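Local coordinates for protein alanine racemase (Corynebacterium glutamicum, PDB 2DY3) that is a two-domain enzyme of the alanine racemase family that binds pyridoxal-5'-phosphate and pairs an N-terminal TIM-barrel-type domain with a mainly beta C-terminal domain, at residues B[44-49]-B[55-60]; B[28-33]-B[76-81]; B[285-290]-B[296-301]; B[303-308]-B[353-358]. All blocks are in the same frame, centred on the assembly; numbering follows the deposited sequence.

Interaction 1 of 4, residues B[44-49]-B[55-60]; sequences KVAPVI and DAFGVA
Ala46 on the helical segment 44-49 and Phe57 on strand 56-59 are the closest backbone pair, their CA atoms 8.3 Å apart, and no hydrogen bond crosses between helix and strand. Phe57 does most of the bridging. With CG anti to its own carbonyl carbon (chi1 -72°), its ring extends from the strand and brings CE1 and CZ to the helix. CE1 packs on the CG2 methyl of Ile49 at 3.7 Å, while CZ comes within 3.4 Å of the backbone oxygen Ala46 O; both partners approach the ring obliquely. Ile49 meets the ring with CG2, the branch anti to the backbone N. Ala46 CB makes a looser apolar contact with Phe57 CE1, at 4.3 Å. The pair belongs to the beta/alpha layering of the TIM-barrel-type domain: helix 42-50 follows strand 28-32 and precedes strand 56-59, completing a beta-alpha-beta crossover between two neighbouring parallel strands. Ala31 of the first strand touches both Ile49 and Phe57. Ile13 and Thr17 of helix 10-24 also pack on Ile49, and Leu68 of helix 62-70 lies against the Phe57 ring.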
loop_
_atom_site.group_PDB
_atom_site.type_symbol
_atom_site.label_atom_id
_atom_site.label_comp_id
_atom_site.label_asym_id
_atom_site.label_seq_id
_atom_site.Cartn_x
_atom_site.Cartn_y
_atom_site.Cartn_z
ATOM N N LYS B 44 -6.498 -14.465 9.072
ATOM C CA LYS B 44 -7.430 -15.487 8.616
ATOM C C LYS B 44 -6.719 -16.599 7.843
ATOM O O LYS B 44 -7.058 -17.771 7.979
ATOM C CB LYS B 44 -8.502 -14.864 7.717
ATOM C CG LYS B 44 -9.496 -13.989 8.454
ATOM C CD LYS B 44 -10.312 -14.807 9.445
ATOM C CE LYS B 44 -11.267 -13.924 10.228
ATOM N NZ LYS B 44 -10.532 -12.825 10.919
ATOM N N VAL B 45 -5.726 -16.226 7.040
ATOM C CA VAL B 45 -4.992 -17.185 6.223
ATOM C C VAL B 45 -4.152 -18.208 6.982
ATOM O O VAL B 45 -4.259 -19.412 6.733
ATOM C CB VAL B 45 -4.078 -16.456 5.211
ATOM C CG1 VAL B 45 -3.187 -17.457 4.491
ATOM C CG2 VAL B 45 -4.933 -15.679 4.211
ATOM N N ALA B 46 -3.309 -17.733 7.893
ATOM C CA ALA B 46 -2.440 -18.615 8.666
ATOM C C ALA B 46 -3.167 -19.763 9.372
ATOM O O ALA B 46 -2.702 -20.899 9.362
ATOM C CB ALA B 46 -1.642 -17.799 9.686
ATOM N N PRO B 47 -4.306 -19.478 10.014
ATOM C CA PRO B 47 -5.016 -20.566 10.696
ATOM C C PRO B 47 -5.521 -21.626 9.718
ATOM O O PRO B 47 -5.525 -22.821 10.017
ATOM C CB PRO B 47 -6.149 -19.840 11.413
ATOM C CG PRO B 47 -5.568 -18.509 11.700
ATOM C CD PRO B 47 -4.865 -18.172 10.400
ATOM N N VAL B 48 -5.941 -21.194 8.539
ATOM C CA VAL B 48 -6.426 -22.141 7.551
ATOM C C VAL B 48 -5.267 -22.998 7.067
ATOM O O VAL B 48 -5.385 -24.221 6.944
ATOM C CB VAL B 48 -7.071 -21.418 6.359
ATOM C CG1 VAL B 48 -7.324 -22.405 5.234
ATOM C CG2 VAL B 48 -8.381 -20.763 6.801
ATOM N N ILE B 49 -4.134 -22.355 6.807
ATOM C CA ILE B 49 -2.966 -23.081 6.350
ATOM C C ILE B 49 -2.505 -24.057 7.423
ATOM O O ILE B 49 -2.040 -25.162 7.122
ATOM C CB ILE B 49 -1.815 -22.120 6.010
ATOM C CG1 ILE B 49 -2.169 -21.329 4.750
ATOM C CG2 ILE B 49 -0.525 -22.893 5.824
ATOM C CD1 ILE B 49 -1.101 -20.372 4.301
ATOM N N ASP B 55 3.667 -27.391 8.637
ATOM C CA ASP B 55 4.509 -27.834 9.744
ATOM C C ASP B 55 5.148 -26.644 10.436
ATOM O O ASP B 55 5.574 -26.727 11.591
ATOM C CB ASP B 55 5.603 -28.756 9.218
ATOM C CG ASP B 55 5.045 -30.030 8.633
ATOM O OD1 ASP B 55 4.496 -30.833 9.413
ATOM O OD2 ASP B 55 5.142 -30.220 7.405
ATOM N N ALA B 56 5.207 -25.527 9.721
ATOM C CA ALA B 56 5.824 -24.324 10.262
ATOM C C ALA B 56 5.450 -23.109 9.426
ATOM O O ALA B 56 4.809 -23.237 8.382
ATOM C CB ALA B 56 7.338 -24.498 10.289
ATOM N N PHE B 57 5.854 -21.930 9.894
ATOM C CA PHE B 57 5.575 -20.683 9.192
ATOM C C PHE B 57 6.821 -19.815 9.134
ATOM O O PHE B 57 7.637 -19.809 10.061
ATOM C CB PHE B 57 4.457 -19.916 9.898
ATOM C CG PHE B 57 3.097 -20.538 9.733
ATOM C CD1 PHE B 57 2.331 -20.271 8.609
ATOM C CD2 PHE B 57 2.600 -21.409 10.690
ATOM C CE1 PHE B 57 1.083 -20.865 8.441
ATOM C CE2 PHE B 57 1.359 -22.006 10.532
ATOM C CZ PHE B 57 0.598 -21.731 9.402
ATOM N N GLY B 58 6.967 -19.087 8.037
ATOM C CA GLY B 58 8.108 -18.213 7.884
ATOM C C GLY B 58 7.652 -16.785 7.650
ATOM O O GLY B 58 6.721 -16.540 6.868
ATOM N N VAL B 59 8.273 -15.844 8.356
ATOM C CA VAL B 59 7.947 -14.433 8.173
ATOM C C VAL B 59 9.238 -13.644 8.146
ATOM O O VAL B 59 10.310 -14.168 8.472
ATOM C CB VAL B 59 7.049 -13.848 9.304
ATOM C CG1 VAL B 59 5.658 -14.453 9.236
ATOM C CG2 VAL B 59 7.693 -14.081 10.671
ATOM N N ALA B 60 9.133 -12.382 7.750
ATOM C CA ALA B 60 10.303 -11.523 7.685
ATOM C C ALA B 60 10.665 -10.895 9.017
ATOM O O ALA B 60 11.786 -11.055 9.497
ATOM C CB ALA B 60 10.089 -10.423 6.655
#

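Interaction 2 of 4, residues B[28-33]-B[76-81]; sequences KLMAVV and EVLCWI. With PLP (pyridoxal-5'-phosphate), chain F.
Glu76 OE1 accepts a hydrogen bond from a water at 2.7 Å, and the same water accepts one from Lys28 NZ at 2.8 Å, joining the two strands at their N-terminal ends. The charged atoms themselves do not meet: Lys28 NZ and Glu76 OE1 are 5.0 Å apart. Arg118 is the direct salt-bridge partner of Glu76 OE1. Further along, the contact becomes apolar. Met30 runs extended, CG anti to the backbone N (chi1 177°), then bends at its last torsion so that CE settles against Leu78 CB at 3.5 Å, a tight carbon contact; the two side chains cross at about a right angle. Val32 CG1 meets Trp80 CH2 at 4.3 Å, at the edge of the indole. The strand axes stay 8.6 Å apart because strand 56-59 lies between them; their directions differ by 51°, consistent with the twist of a barrel sheet. Pyridoxal-5'-phosphate joins Val32 and Trp80 more closely than they join each other. Val32 CG2 packs on PLP C6 at 3.6 Å, and the ligand methyl C2A lies over one indole face, toward its rim, with Trp80 CE2 3.5 Å away. Polar bridging at one end thus gives way to a nonpolar wall at the other, where Val32 and Trp80 hold the pyridoxal-5'-phosphate ring by van der Waals contact.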
loop_
_atom_site.group_PDB
_atom_site.type_symbol
_atom_site.label_atom_id
_atom_site.label_comp_id
_atom_site.label_asym_id
_atom_site.label_seq_id
_atom_site.Cartn_x
_atom_site.Cartn_y
_atom_site.Cartn_z
ATOM N N LYS B 28 9.162 -31.349 5.596
ATOM C CA LYS B 28 8.253 -30.494 6.352
ATOM C C LYS B 28 7.820 -29.319 5.482
ATOM O O LYS B 28 8.558 -28.891 4.599
ATOM C CB LYS B 28 8.933 -29.997 7.627
ATOM C CG LYS B 28 9.265 -31.119 8.601
ATOM C CD LYS B 28 9.979 -30.607 9.841
ATOM C CE LYS B 28 10.255 -31.748 10.816
ATOM N NZ LYS B 28 10.951 -31.289 12.053
ATOM N N LEU B 29 6.621 -28.809 5.738
ATOM C CA LEU B 29 6.076 -27.698 4.971
ATOM C C LEU B 29 6.026 -26.401 5.771
ATOM O O LEU B 29 5.210 -26.264 6.673
ATOM C CB LEU B 29 4.652 -28.032 4.509
ATOM C CG LEU B 29 4.120 -27.610 3.133
ATOM C CD1 LEU B 29 2.611 -27.468 3.241
ATOM C CD2 LEU B 29 4.736 -26.311 2.657
ATOM N N MET B 30 6.905 -25.457 5.444
ATOM C CA MET B 30 6.906 -24.155 6.112
ATOM C C MET B 30 6.165 -23.196 5.198
ATOM O O MET B 30 6.563 -22.993 4.055
ATOM C CB MET B 30 8.326 -23.626 6.327
ATOM C CG MET B 30 8.352 -22.230 6.961
ATOM S SD MET B 30 10.017 -21.568 7.235
ATOM C CE MET B 30 10.300 -22.150 8.932
ATOM N N ALA B 31 5.087 -22.612 5.699
ATOM C CA ALA B 31 4.303 -21.675 4.902
ATOM C C ALA B 31 4.805 -20.248 5.096
ATOM O O ALA B 31 4.787 -19.720 6.208
ATOM C CB ALA B 31 2.827 -21.766 5.291
ATOM N N VAL B 32 5.252 -19.618 4.015
ATOM C CA VAL B 32 5.738 -18.248 4.126
ATOM C C VAL B 32 4.560 -17.287 4.050
ATOM O O VAL B 32 3.952 -17.116 2.995
ATOM C CB VAL B 32 6.765 -17.916 3.018
ATOM C CG1 VAL B 32 7.195 -16.455 3.122
ATOM C CG2 VAL B 32 7.972 -18.826 3.153
ATOM N N VAL B 33 4.244 -16.655 5.176
ATOM C CA VAL B 33 3.124 -15.727 5.226
ATOM C C VAL B 33 3.484 -14.311 5.638
ATOM O O VAL B 33 2.690 -13.619 6.275
ATOM C CB VAL B 33 2.005 -16.257 6.154
ATOM C CG1 VAL B 33 1.514 -17.591 5.636
ATOM C CG2 VAL B 33 2.514 -16.389 7.587
ATOM N N GLU B 76 5.979 -24.226 14.522
ATOM C CA GLU B 76 7.313 -23.644 14.495
ATOM C C GLU B 76 7.228 -22.366 13.641
ATOM O O GLU B 76 6.600 -22.369 12.580
ATOM C CB GLU B 76 8.261 -24.650 13.848
ATOM C CG GLU B 76 9.702 -24.225 13.716
ATOM C CD GLU B 76 10.531 -25.283 13.010
ATOM O OE1 GLU B 76 10.410 -26.471 13.379
ATOM O OE2 GLU B 76 11.308 -24.933 12.092
ATOM N N VAL B 77 7.842 -21.282 14.108
ATOM C CA VAL B 77 7.831 -20.013 13.381
ATOM C C VAL B 77 9.251 -19.465 13.213
ATOM O O VAL B 77 10.003 -19.375 14.179
ATOM C CB VAL B 77 6.971 -18.946 14.113
ATOM C CG1 VAL B 77 7.112 -17.582 13.411
ATOM C CG2 VAL B 77 5.500 -19.369 14.120
ATOM N N LEU B 78 9.609 -19.104 11.982
ATOM C CA LEU B 78 10.937 -18.562 11.680
ATOM C C LEU B 78 10.853 -17.111 11.202
ATOM O O LEU B 78 10.011 -16.760 10.380
ATOM C CB LEU B 78 11.628 -19.409 10.611
ATOM C CG LEU B 78 13.014 -18.951 10.132
ATOM C CD1 LEU B 78 14.022 -18.922 11.280
ATOM C CD2 LEU B 78 13.487 -19.899 9.046
ATOM N N CYS B 79 11.744 -16.278 11.726
ATOM C CA CYS B 79 11.809 -14.857 11.395
ATOM C C CYS B 79 13.230 -14.559 10.886
ATOM O O CYS B 79 14.212 -14.948 11.514
ATOM C CB CYS B 79 11.454 -14.070 12.673
ATOM S SG CYS B 79 12.163 -12.456 12.901
ATOM N N TRP B 80 13.357 -13.883 9.748
ATOM C CA TRP B 80 14.700 -13.622 9.231
ATOM C C TRP B 80 15.153 -12.178 9.012
ATOM O O TRP B 80 16.255 -11.952 8.516
ATOM C CB TRP B 80 14.933 -14.442 7.949
ATOM C CG TRP B 80 13.846 -14.320 6.935
ATOM C CD1 TRP B 80 13.625 -13.275 6.089
ATOM C CD2 TRP B 80 12.795 -15.263 6.693
ATOM N NE1 TRP B 80 12.497 -13.505 5.338
ATOM C CE2 TRP B 80 11.968 -14.719 5.692
ATOM C CE3 TRP B 80 12.471 -16.514 7.231
ATOM C CZ2 TRP B 80 10.838 -15.379 5.218
ATOM C CZ3 TRP B 80 11.346 -17.168 6.759
ATOM C CH2 TRP B 80 10.543 -16.600 5.764
ATOM N N ILE B 81 14.328 -11.204 9.379
ATOM C CA ILE B 81 14.724 -9.804 9.227
ATOM C C ILE B 81 14.525 -9.057 10.539
ATOM O O ILE B 81 13.418 -8.637 10.874
ATOM C CB ILE B 81 13.928 -9.080 8.107
ATOM C CG1 ILE B 81 14.221 -9.726 6.752
ATOM C CG2 ILE B 81 14.343 -7.625 8.040
ATOM C CD1 ILE B 81 13.518 -9.051 5.581
HETATM N N1 PLP F . 11.971 -17.653 1.871
HETATM C C2 PLP F . 12.397 -16.351 2.147
HETATM C C2A PLP F . 13.677 -16.139 2.940
HETATM C C3 PLP F . 11.626 -15.264 1.671
HETATM O O3 PLP F . 12.032 -13.970 1.926
HETATM C C4 PLP F . 10.429 -15.516 0.930
HETATM C C4A PLP F . 9.563 -14.367 0.352
HETATM C C5 PLP F . 10.046 -16.876 0.663
HETATM C C6 PLP F . 10.822 -17.918 1.143
HETATM C C5A PLP F . 8.824 -17.232 -0.130
HETATM O O4P PLP F . 9.105 -17.231 -1.523
HETATM P P PLP F . 8.050 -17.561 -2.710
HETATM O O1P PLP F . 6.889 -16.691 -2.561
HETATM O O2P PLP F . 8.843 -17.263 -3.903
HETATM O O3P PLP F . 7.733 -18.991 -2.499
HETATM O O HOH W 1 11.072 -28.524 11.826
#

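Interaction 3 of 4, residues B[285-290]-B[296-301]; sequences GKFSVT and YPQVGR
The Phe287 ring carries Gln298 CB over one face, a CH-pi contact 4.0 Å from the ring centroid and 23° off the normal, and the Gln298 amide plane is tilted 17° from the ring plane. Phe337 makes an edge-to-face contact with the same ring. From CB, Gln298 starts with CG anti to the backbone N (chi1 171°) and bends at the next torsion, which turns its amide back toward Gly285. There OE1 accepts from Gly285 N at 2.5 Å, nearly straight but so short that its exact length is doubtful. Gly285 and Phe287 lead into a beta hairpin of strands 288-291 and 294-299, the second of which carries Gln298, within the mixed sheet of the C-terminal domain. Val289 and Tyr296 form its antiparallel hydrogen-bonded pair, with Val289 N to Tyr296 O and Tyr296 N to Val289 O both 3.0 Å. Ser288 and Pro297 form the adjacent non-hydrogen-bonded pair; Ser288 OG stands 3.4 Å from Pro297 CA. Beyond them Gln298 N donates to Phe287 O at 2.9 Å. A water donates to both Phe287 O and Gln298 O, adding a second link at this end. Phe307 of strand 307-312 packs against Val289 and Gln298, and Ala324 of strand 323-325 also touches Val289.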
loop_
_atom_site.group_PDB
_atom_site.type_symbol
_atom_site.label_atom_id
_atom_site.label_comp_id
_atom_site.label_asym_id
_atom_site.label_seq_id
_atom_site.Cartn_x
_atom_site.Cartn_y
_atom_site.Cartn_z
ATOM N N GLY B 285 -3.555 2.932 -19.531
ATOM C CA GLY B 285 -3.619 2.377 -20.872
ATOM C C GLY B 285 -3.025 0.997 -21.078
ATOM O O GLY B 285 -2.818 0.570 -22.216
ATOM N N LYS B 286 -2.763 0.281 -19.990
ATOM C CA LYS B 286 -2.170 -1.046 -20.105
ATOM C C LYS B 286 -3.107 -2.198 -19.764
ATOM O O LYS B 286 -2.780 -3.360 -20.004
ATOM C CB LYS B 286 -0.940 -1.147 -19.205
ATOM C CG LYS B 286 0.139 -0.121 -19.492
ATOM C CD LYS B 286 1.350 -0.388 -18.617
ATOM C CE LYS B 286 2.439 0.649 -18.821
ATOM N NZ LYS B 286 3.564 0.417 -17.875
ATOM N N PHE B 287 -4.273 -1.893 -19.214
ATOM C CA PHE B 287 -5.171 -2.966 -18.820
ATOM C C PHE B 287 -6.644 -2.636 -18.960
ATOM O O PHE B 287 -7.022 -1.498 -19.234
ATOM C CB PHE B 287 -4.901 -3.334 -17.364
ATOM C CG PHE B 287 -5.459 -2.342 -16.385
ATOM C CD1 PHE B 287 -6.641 -2.605 -15.708
ATOM C CD2 PHE B 287 -4.822 -1.134 -16.164
ATOM C CE1 PHE B 287 -7.174 -1.678 -14.828
ATOM C CE2 PHE B 287 -5.350 -0.204 -15.285
ATOM C CZ PHE B 287 -6.525 -0.476 -14.618
ATOM N N SER B 288 -7.458 -3.663 -18.742
ATOM C CA SER B 288 -8.908 -3.568 -18.803
ATOM C C SER B 288 -9.450 -4.225 -17.536
ATOM O O SER B 288 -8.789 -5.075 -16.942
ATOM C CB SER B 288 -9.448 -4.347 -20.008
ATOM O OG SER B 288 -8.845 -3.937 -21.224
ATOM N N VAL B 289 -10.639 -3.815 -17.111
ATOM C CA VAL B 289 -11.263 -4.429 -15.956
ATOM C C VAL B 289 -12.341 -5.303 -16.589
ATOM O O VAL B 289 -12.618 -5.181 -17.785
ATOM C CB VAL B 289 -11.917 -3.391 -15.013
ATOM C CG1 VAL B 289 -10.898 -2.330 -14.619
ATOM C CG2 VAL B 289 -13.116 -2.763 -15.674
ATOM N N THR B 290 -12.945 -6.183 -15.806
ATOM C CA THR B 290 -13.970 -7.051 -16.356
ATOM C C THR B 290 -15.288 -6.906 -15.614
ATOM O O THR B 290 -15.362 -7.144 -14.408
ATOM C CB THR B 290 -13.549 -8.532 -16.295
ATOM O OG1 THR B 290 -13.579 -8.979 -14.934
ATOM C CG2 THR B 290 -12.151 -8.712 -16.834
ATOM N N TYR B 296 -13.192 -3.985 -20.465
ATOM C CA TYR B 296 -13.366 -2.577 -20.775
ATOM C C TYR B 296 -12.032 -1.945 -20.389
ATOM O O TYR B 296 -11.640 -1.945 -19.222
ATOM C CB TYR B 296 -14.519 -1.973 -19.962
ATOM C CG TYR B 296 -15.870 -2.581 -20.276
ATOM C CD1 TYR B 296 -16.390 -3.614 -19.504
ATOM C CD2 TYR B 296 -16.615 -2.135 -21.361
ATOM C CE1 TYR B 296 -17.618 -4.185 -19.807
ATOM C CE2 TYR B 296 -17.836 -2.697 -21.673
ATOM C CZ TYR B 296 -18.336 -3.721 -20.899
ATOM O OH TYR B 296 -19.552 -4.278 -21.222
ATOM N N PRO B 297 -11.311 -1.407 -21.378
ATOM C CA PRO B 297 -10.006 -0.770 -21.195
ATOM C C PRO B 297 -10.008 0.483 -20.332
ATOM O O PRO B 297 -10.904 1.321 -20.430
ATOM C CB PRO B 297 -9.572 -0.478 -22.621
ATOM C CG PRO B 297 -10.873 -0.123 -23.272
ATOM C CD PRO B 297 -11.789 -1.226 -22.759
ATOM N N GLN B 298 -8.997 0.591 -19.478
ATOM C CA GLN B 298 -8.841 1.754 -18.618
ATOM C C GLN B 298 -8.368 2.860 -19.553
ATOM O O GLN B 298 -7.619 2.597 -20.492
ATOM C CB GLN B 298 -7.795 1.460 -17.531
ATOM C CG GLN B 298 -7.350 2.649 -16.676
ATOM C CD GLN B 298 -6.411 3.578 -17.419
ATOM O OE1 GLN B 298 -5.684 3.148 -18.313
ATOM N NE2 GLN B 298 -6.409 4.855 -17.043
ATOM N N VAL B 299 -8.821 4.085 -19.314
ATOM C CA VAL B 299 -8.438 5.217 -20.150
ATOM C C VAL B 299 -8.152 6.451 -19.306
ATOM O O VAL B 299 -8.684 6.601 -18.210
ATOM C CB VAL B 299 -9.559 5.594 -21.145
ATOM C CG1 VAL B 299 -9.757 4.487 -22.159
ATOM C CG2 VAL B 299 -10.847 5.854 -20.387
ATOM N N GLY B 300 -7.311 7.331 -19.834
ATOM C CA GLY B 300 -6.988 8.557 -19.134
ATOM C C GLY B 300 -6.037 8.387 -17.971
ATOM O O GLY B 300 -5.398 7.350 -17.812
ATOM N N ARG B 301 -5.957 9.420 -17.143
ATOM C CA ARG B 301 -5.067 9.413 -15.996
ATOM C C ARG B 301 -5.668 8.718 -14.780
ATOM O O ARG B 301 -6.859 8.861 -14.490
ATOM C CB ARG B 301 -4.699 10.848 -15.616
ATOM C CG ARG B 301 -4.480 11.764 -16.805
ATOM C CD ARG B 301 -3.695 13.011 -16.434
ATOM N NE ARG B 301 -2.292 12.705 -16.157
ATOM C CZ ARG B 301 -1.349 13.624 -15.955
ATOM N NH1 ARG B 301 -1.656 14.914 -15.998
ATOM N NH2 ARG B 301 -0.097 13.251 -15.719
HETATM O O HOH W 2 -6.078 0.472 -20.938
#

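Interaction 4 of 4, residues B[303-308]-B[353-358]; sequences CMDQFV and TGRTVR
Arg355 reaches Asp305 by folding twice: CG stands anti to the carbonyl carbon, and the chain then bends at chi2 (63°) and again at chi3, swinging the guanidinium toward the 303-308 loop. Asp305 likewise sets CG anti to its carbonyl carbon, which brings OD1 to the arginine. The result is an end-on salt bridge in which both terminal nitrogens grip a single oxygen. Arg355 NH2 donates to Asp305 OD1 at 2.6 Å and Arg355 NH1 donates to the same OD1 at 2.9 Å. OD1 lies close to the guanidinium plane for both bonds, yet the carboxylate is turned 63° from that plane. NH2 meets the anti lone pair of OD1; NH1 comes from above the carboxylate plane, with the more bent N-H...O angle of 130°. Two donors on one oxygen limit the rotation of the carboxylate. The arginine has further anionic partners: its NE makes a salt bridge with Asp277, and its NH1 another with Glu64 of the second subunit. Asp305 also touches pyridoxal-5'-phosphate and packs on Lys34 of the second subunit, a residue of that subunit's ligand pocket, so the bridge lies where the C-terminal domain of one chain faces the pyridoxal-5'-phosphate site of the other. Arg355 sits within the type II' turn from Thr353 to Thr356, between helix 345-350 and strand 357-360; Asp305 lies in the loop joining strands 294-299 and 307-312. The salt bridge thus ties together two connections that lead into different strands of the mixed sheet.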
loop_
_atom_site.group_PDB
_atom_site.type_symbol
_atom_site.label_atom_id
_atom_site.label_comp_id
_atom_site.label_asym_id
_atom_site.label_seq_id
_atom_site.Cartn_x
_atom_site.Cartn_y
_atom_site.Cartn_z
ATOM N N CYS B 303 -6.245 8.695 -11.120
ATOM C CA CYS B 303 -6.186 9.720 -10.089
ATOM C C CYS B 303 -6.022 9.105 -8.711
ATOM O O CYS B 303 -5.889 7.887 -8.571
ATOM C CB CYS B 303 -7.427 10.609 -10.160
ATOM S SG CYS B 303 -7.439 11.628 -11.663
ATOM N N MET B 304 -6.009 9.952 -7.690
ATOM C CA MET B 304 -5.817 9.482 -6.331
ATOM C C MET B 304 -6.912 8.543 -5.842
ATOM O O MET B 304 -6.626 7.531 -5.197
ATOM C CB MET B 304 -5.687 10.674 -5.373
ATOM C CG MET B 304 -5.052 10.298 -4.042
ATOM S SD MET B 304 -4.572 11.694 -2.978
ATOM C CE MET B 304 -5.078 11.060 -1.414
ATOM N N ASP B 305 -8.161 8.855 -6.164
ATOM C CA ASP B 305 -9.267 8.032 -5.688
ATOM C C ASP B 305 -9.996 7.221 -6.746
ATOM O O ASP B 305 -10.866 6.416 -6.412
ATOM C CB ASP B 305 -10.287 8.920 -4.970
ATOM C CG ASP B 305 -9.642 9.864 -3.980
ATOM O OD1 ASP B 305 -9.009 9.394 -3.009
ATOM O OD2 ASP B 305 -9.770 11.084 -4.180
ATOM N N GLN B 306 -9.652 7.414 -8.016
ATOM C CA GLN B 306 -10.357 6.701 -9.067
ATOM C C GLN B 306 -9.677 6.695 -10.434
ATOM O O GLN B 306 -8.707 7.417 -10.675
ATOM C CB GLN B 306 -11.762 7.313 -9.213
ATOM C CG GLN B 306 -11.753 8.851 -9.209
ATOM C CD GLN B 306 -13.128 9.474 -9.407
ATOM O OE1 GLN B 306 -14.056 9.236 -8.632
ATOM N NE2 GLN B 306 -13.260 10.287 -10.449
ATOM N N PHE B 307 -10.191 5.845 -11.318
ATOM C CA PHE B 307 -9.711 5.773 -12.691
ATOM C C PHE B 307 -10.930 5.534 -13.570
ATOM O O PHE B 307 -12.003 5.178 -13.073
ATOM C CB PHE B 307 -8.657 4.675 -12.897
ATOM C CG PHE B 307 -9.165 3.271 -12.720
ATOM C CD1 PHE B 307 -9.046 2.627 -11.499
ATOM C CD2 PHE B 307 -9.694 2.568 -13.798
ATOM C CE1 PHE B 307 -9.436 1.313 -11.356
ATOM C CE2 PHE B 307 -10.087 1.250 -13.658
ATOM C CZ PHE B 307 -9.957 0.621 -12.437
ATOM N N VAL B 308 -10.769 5.725 -14.873
ATOM C CA VAL B 308 -11.886 5.585 -15.798
ATOM C C VAL B 308 -11.676 4.489 -16.832
ATOM O O VAL B 308 -10.544 4.183 -17.218
ATOM C CB VAL B 308 -12.124 6.925 -16.545
ATOM C CG1 VAL B 308 -13.434 6.886 -17.309
ATOM C CG2 VAL B 308 -12.097 8.077 -15.552
ATOM N N THR B 353 -4.658 -1.675 -1.569
ATOM C CA THR B 353 -4.493 -1.007 -0.283
ATOM C C THR B 353 -5.466 0.177 -0.136
ATOM O O THR B 353 -6.493 0.234 -0.812
ATOM C CB THR B 353 -3.014 -0.523 -0.150
ATOM O OG1 THR B 353 -2.757 -0.073 1.183
ATOM C CG2 THR B 353 -2.728 0.611 -1.133
ATOM N N GLY B 354 -5.154 1.105 0.765
ATOM C CA GLY B 354 -6.001 2.272 0.964
ATOM C C GLY B 354 -7.430 1.993 1.394
ATOM O O GLY B 354 -7.664 1.414 2.456
ATOM N N ARG B 355 -8.396 2.410 0.576
ATOM C CA ARG B 355 -9.804 2.205 0.898
ATOM C C ARG B 355 -10.256 0.761 0.675
ATOM O O ARG B 355 -11.347 0.374 1.097
ATOM C CB ARG B 355 -10.683 3.157 0.079
ATOM C CG ARG B 355 -10.813 4.583 0.655
ATOM C CD ARG B 355 -9.483 5.334 0.694
ATOM N NE ARG B 355 -8.958 5.621 -0.639
ATOM C CZ ARG B 355 -9.166 6.750 -1.308
ATOM N NH1 ARG B 355 -9.899 7.721 -0.774
ATOM N NH2 ARG B 355 -8.623 6.916 -2.511
ATOM N N THR B 356 -9.414 -0.033 0.021
ATOM C CA THR B 356 -9.738 -1.430 -0.251
ATOM C C THR B 356 -10.031 -2.192 1.040
ATOM O O THR B 356 -9.215 -2.208 1.957
ATOM C CB THR B 356 -8.576 -2.160 -0.952
ATOM O OG1 THR B 356 -7.450 -2.219 -0.066
ATOM C CG2 THR B 356 -8.167 -1.440 -2.206
ATOM N N VAL B 357 -11.190 -2.834 1.100
ATOM C CA VAL B 357 -11.559 -3.607 2.279
ATOM C C VAL B 357 -11.409 -5.091 1.968
ATOM O O VAL B 357 -11.754 -5.548 0.880
ATOM C CB VAL B 357 -13.011 -3.322 2.711
ATOM C CG1 VAL B 357 -13.375 -4.188 3.906
ATOM C CG2 VAL B 357 -13.161 -1.855 3.055
ATOM N N ARG B 358 -10.894 -5.841 2.931
ATOM C CA ARG B 358 -10.678 -7.265 2.744
ATOM C C ARG B 358 -11.894 -8.089 3.173
ATOM O O ARG B 358 -12.358 -7.981 4.310
ATOM C CB ARG B 358 -9.429 -7.679 3.530
ATOM C CG ARG B 358 -8.932 -9.079 3.278
ATOM C CD ARG B 358 -7.625 -9.349 4.035
ATOM N NE ARG B 358 -6.476 -8.629 3.484
ATOM C CZ ARG B 358 -5.789 -7.691 4.137
ATOM N NH1 ARG B 358 -6.130 -7.346 5.371
ATOM N NH2 ARG B 358 -4.752 -7.103 3.559
#

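Overall arrangement
From the N terminus, interaction 2 opens at 28-33 and closes at 76-81, and interaction 1 (44-49 with 55-60) is nested inside that loop. Their centres are 7 Å apart, and strand 56-59 stands between strands 28-32 and 76-81 in the parallel sheet of the N-terminal domain. Interactions 3 and 4 follow in series in the C-terminal domain: 285-290 with 296-301 closes a short hairpin before 303-308 opens the longer loop ended by 353-358. They touch where strands 294-299 and 307-312 run side by side. The N-terminal and C-terminal pairs meet across the dimer, where Ala60 packs on Arg355 of the second subunit.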